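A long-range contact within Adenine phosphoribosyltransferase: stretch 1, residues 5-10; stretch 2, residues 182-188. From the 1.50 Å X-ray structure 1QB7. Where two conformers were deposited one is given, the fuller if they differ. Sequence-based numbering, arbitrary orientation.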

ATOM      1  N   VAL A   5      11.905 -26.299  -0.442  1.00 20.22           N
ATOM      2  CA  VAL A   5      12.884 -26.291   0.644  1.00 20.91           C
ATOM      3  C   VAL A   5      12.415 -27.062   1.877  1.00 21.30           C
ATOM      4  O   VAL A   5      13.222 -27.498   2.695  1.00 24.46           O
ATOM      5  CB  VAL A   5      13.288 -24.853   1.025  1.00 21.12           C
ATOM      6  CG1 VAL A   5      13.930 -24.182  -0.162  1.00 21.17           C
ATOM      7  CG2 VAL A   5      12.083 -24.052   1.498  1.00 20.37           C
ATOM      8  N   SER A   6      11.102 -27.202   2.004  1.00 19.75           N
ATOM      9  CA  SER A   6      10.463 -27.940   3.088  1.00 21.55           C
ATOM     10  C   SER A   6       9.048 -28.184   2.563  1.00 23.66           C
ATOM     11  O   SER A   6       8.635 -27.553   1.583  1.00 22.28           O
ATOM     12  CB  SER A   6      10.459 -27.141   4.400  1.00 23.26           C
ATOM     13  OG  SER A   6       9.549 -26.061   4.366  1.00 26.77           O
ATOM     14  N   PRO A   7       8.291 -29.110   3.182  1.00 23.71           N
ATOM     15  CA  PRO A   7       6.922 -29.419   2.738  1.00 23.59           C
ATOM     16  C   PRO A   7       6.052 -28.204   2.395  1.00 23.52           C
ATOM     17  O   PRO A   7       5.805 -27.351   3.243  1.00 22.94           O
ATOM     18  CB  PRO A   7       6.357 -30.195   3.922  1.00 23.81           C
ATOM     19  CG  PRO A   7       7.567 -30.920   4.439  1.00 23.78           C
ATOM     20  CD  PRO A   7       8.625 -29.851   4.413  1.00 23.88           C
ATOM     21  N   ASN A   8       5.635 -28.121   1.134  1.00 21.74           N
ATOM     22  CA  ASN A   8       4.780 -27.032   0.649  1.00 22.75           C
ATOM     23  C   ASN A   8       5.303 -25.619   0.859  1.00 20.26           C
ATOM     24  O   ASN A   8       4.535 -24.669   1.038  1.00 20.39           O
ATOM     25  CB  ASN A   8       3.373 -27.150   1.233  1.00 24.42           C
ATOM     26  CG  ASN A   8       2.479 -28.007   0.388  1.00 27.07           C
ATOM     27  OD1 ASN A   8       1.825 -28.924   0.886  1.00 31.15           O
ATOM     28  ND2 ASN A   8       2.444 -27.720  -0.910  1.00 29.42           N
ATOM     29  N   SER A   9       6.617 -25.486   0.834  1.00 19.69           N
ATOM     30  CA  SER A   9       7.250 -24.195   0.991  1.00 18.63           C
ATOM     31  C   SER A   9       8.311 -24.153  -0.100  1.00 17.58           C
ATOM     32  O   SER A   9       9.241 -24.957  -0.101  1.00 17.64           O
ATOM     33  CB  SER A   9       7.855 -24.076   2.380  1.00 19.02           C
ATOM     34  OG  SER A   9       8.327 -22.764   2.597  1.00 26.22           O
ATOM     35  N   PHE A  10       8.124 -23.250  -1.057  1.00 18.41           N
ATOM     36  CA  PHE A  10       9.024 -23.126  -2.201  1.00 19.66           C
ATOM     37  C   PHE A  10       9.827 -21.834  -2.269  1.00 19.63           C
ATOM     38  O   PHE A  10       9.345 -20.761  -1.910  1.00 18.70           O
ATOM     39  CB  PHE A  10       8.235 -23.303  -3.502  1.00 17.67           C
ATOM     40  CG  PHE A  10       7.453 -24.588  -3.567  1.00 19.19           C
ATOM     41  CD1 PHE A  10       6.255 -24.727  -2.871  1.00 18.44           C
ATOM     42  CD2 PHE A  10       7.920 -25.666  -4.312  1.00 20.11           C
ATOM     43  CE1 PHE A  10       5.534 -25.920  -2.917  1.00 20.02           C
ATOM     44  CE2 PHE A  10       7.205 -26.863  -4.361  1.00 19.70           C
ATOM     45  CZ  PHE A  10       6.012 -26.990  -3.662  1.00 19.25           C
TER
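Stretch 2 (182-188) AAEKIHS

Stretch 2 is helical from Ala182, as the backbone bonds His187 N to Ala183 O (2.9 Å) and Ile186 N to Ala182 O (3.0 Å) show, and the helix rests against a tight turn in stretch 1. That turn, type II from Ser6 to Ser9, is closed by Ser9 N donating to Ser6 O at 3.0 Å. Pro7 suits its second position, since its ring restrains phi, here -44°; Asn8, with phi and psi of 56° and 31°, takes the left-handed conformation that asparagine tolerates better than most residues.

Helical periodicity selects what touches the turn. Ala183 and His187, one turn apart, both point their CA-to-CB bonds toward it, whereas Lys185 and Ile186 are out of reach. Ala183 lies by Ser9 and Glu184 by Pro7, with CA atoms 6.6 and 7.8 Å apart, so from Pro7 to Ser9 the chain runs roughly opposite to the helix. The methyl of Ala183 packs on the hydroxyl of Ser9, CB lying 3.7 Å from OG; chi1 of Ser9 is t.

His187 gives up the most surface on the helix side. With chi1 m (-75°) and chi2 154°, its ring reaches the turn's backbone, CE1 lying 3.0 Å from Pro7 O and 3.4 Å from Asn8 O, the latter near the ring plane at its edge. Although His187 ND1 is only 3.1 Å from Pro7 O, the angle is too poor for a hydrogen bond. A water makes the polar link instead, donating to Pro7 O at 2.6 Å and bonding to His187 ND1 at 3.0 Å and to Ser6 OG at 3.1 Å. The p rotamer of Ser6 (chi1 72°) places its hydroxyl within reach of that water. NE2 of His187 is satisfied elsewhere in the structure.

Glu184 starts sideways, yet in the conformer given its bent chain, with chi1 between wells at -113° and chi2 p, brings CD to 3.8 Å from Ser6 OG.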

ATOM      1  N   ALA A 182       7.723 -19.967   9.919  1.00 22.57           N
ATOM      2  CA  ALA A 182       6.312 -19.636   9.733  1.00 20.67           C
ATOM      3  C   ALA A 182       5.561 -20.714   8.947  1.00 20.10           C
ATOM      4  O   ALA A 182       4.478 -21.137   9.351  1.00 20.50           O
ATOM      5  CB  ALA A 182       6.174 -18.287   9.038  1.00 20.22           C
ATOM      6  N   ALA A 183       6.128 -21.143   7.820  1.00 20.25           N
ATOM      7  CA  ALA A 183       5.499 -22.175   6.997  1.00 21.06           C
ATOM      8  C   ALA A 183       5.385 -23.491   7.764  1.00 21.52           C
ATOM      9  O   ALA A 183       4.327 -24.120   7.760  1.00 21.70           O
ATOM     10  CB  ALA A 183       6.275 -22.379   5.701  1.00 21.68           C
ATOM     11  N   GLU A 184       6.469 -23.886   8.434  1.00 21.80           N
ATOM     12  CA  GLU A 184       6.499 -25.115   9.224  1.00 23.85           C
ATOM     13  C   GLU A 184       5.392 -25.104  10.286  1.00 24.15           C
ATOM     14  O   GLU A 184       4.631 -26.062  10.403  1.00 25.38           O
ATOM     15  CB  GLU A 184       7.861 -25.278   9.919  1.00 26.37           C
ATOM     16  CG  GLU A 184       8.721 -26.441   9.423  0.50 28.08           C
ATOM     17  CD  GLU A 184       9.502 -26.121   8.159  0.50 29.14           C
ATOM     18  OE1 GLU A 184      10.722 -26.384   8.134  0.50 30.00           O
ATOM     19  OE2 GLU A 184       8.933 -25.848  12.832  0.50 28.40           O
ATOM     20  N   LYS A 185       5.302 -24.016  11.050  1.00 24.23           N
ATOM     21  CA  LYS A 185       4.297 -23.885  12.107  1.00 23.32           C
ATOM     22  C   LYS A 185       2.859 -23.869  11.593  1.00 23.75           C
ATOM     23  O   LYS A 185       1.979 -24.502  12.176  1.00 22.61           O
ATOM     24  CB  LYS A 185       4.566 -22.635  12.938  1.00 25.78           C
ATOM     25  CG  LYS A 185       5.912 -22.658  13.631  1.00 32.37           C
ATOM     26  CD  LYS A 185       6.154 -21.379  14.397  1.00 37.03           C
ATOM     27  CE  LYS A 185       7.509 -21.415  15.068  1.00 42.47           C
ATOM     28  NZ  LYS A 185       7.697 -20.218  15.932  1.00 50.63           N
ATOM     29  N   ILE A 186       2.618 -23.143  10.501  1.00 21.86           N
ATOM     30  CA  ILE A 186       1.283 -23.071   9.922  1.00 19.15           C
ATOM     31  C   ILE A 186       0.873 -24.436   9.372  1.00 19.28           C
ATOM     32  O   ILE A 186      -0.278 -24.840   9.501  1.00 18.37           O
ATOM     33  CB  ILE A 186       1.206 -21.970   8.831  1.00 18.46           C
ATOM     34  CG1 ILE A 186       1.311 -20.591   9.495  1.00 19.60           C
ATOM     35  CG2 ILE A 186      -0.082 -22.086   8.030  1.00 16.98           C
ATOM     36  CD1 ILE A 186       1.418 -19.429   8.528  1.00 20.25           C
ATOM     37  N   HIS A 187       1.837 -25.169   8.822  1.00 19.85           N
ATOM     38  CA  HIS A 187       1.582 -26.492   8.260  1.00 21.85           C
ATOM     39  C   HIS A 187       1.318 -27.604   9.269  1.00 24.04           C
ATOM     40  O   HIS A 187       0.875 -28.683   8.887  1.00 26.37           O
ATOM     41  CB  HIS A 187       2.739 -26.920   7.366  1.00 20.94           C
ATOM     42  CG  HIS A 187       2.758 -26.234   6.042  1.00 18.57           C
ATOM     43  ND1 HIS A 187       3.918 -26.058   5.319  1.00 19.59           N
ATOM     44  CD2 HIS A 187       1.762 -25.695   5.306  1.00 18.67           C
ATOM     45  CE1 HIS A 187       3.631 -25.436   4.188  1.00 20.38           C
ATOM     46  NE2 HIS A 187       2.331 -25.206   4.155  1.00 20.16           N
ATOM     47  N   SER A 188       1.601 -27.356  10.543  1.00 26.25           N
ATOM     48  CA  SER A 188       1.390 -28.376  11.572  1.00 31.13           C
ATOM     49  C   SER A 188       0.342 -27.995  12.617  1.00 33.92           C
ATOM     50  O   SER A 188      -0.252 -28.868  13.259  1.00 34.40           O
ATOM     51  CB  SER A 188       2.705 -28.700  12.282  1.00 29.76           C
ATOM     52  OG  SER A 188       3.180 -27.574  13.000  1.00 32.63           O
TER
HETATM   53  O   HOH W   1       6.798 -26.643   5.583  1.00 33.06           O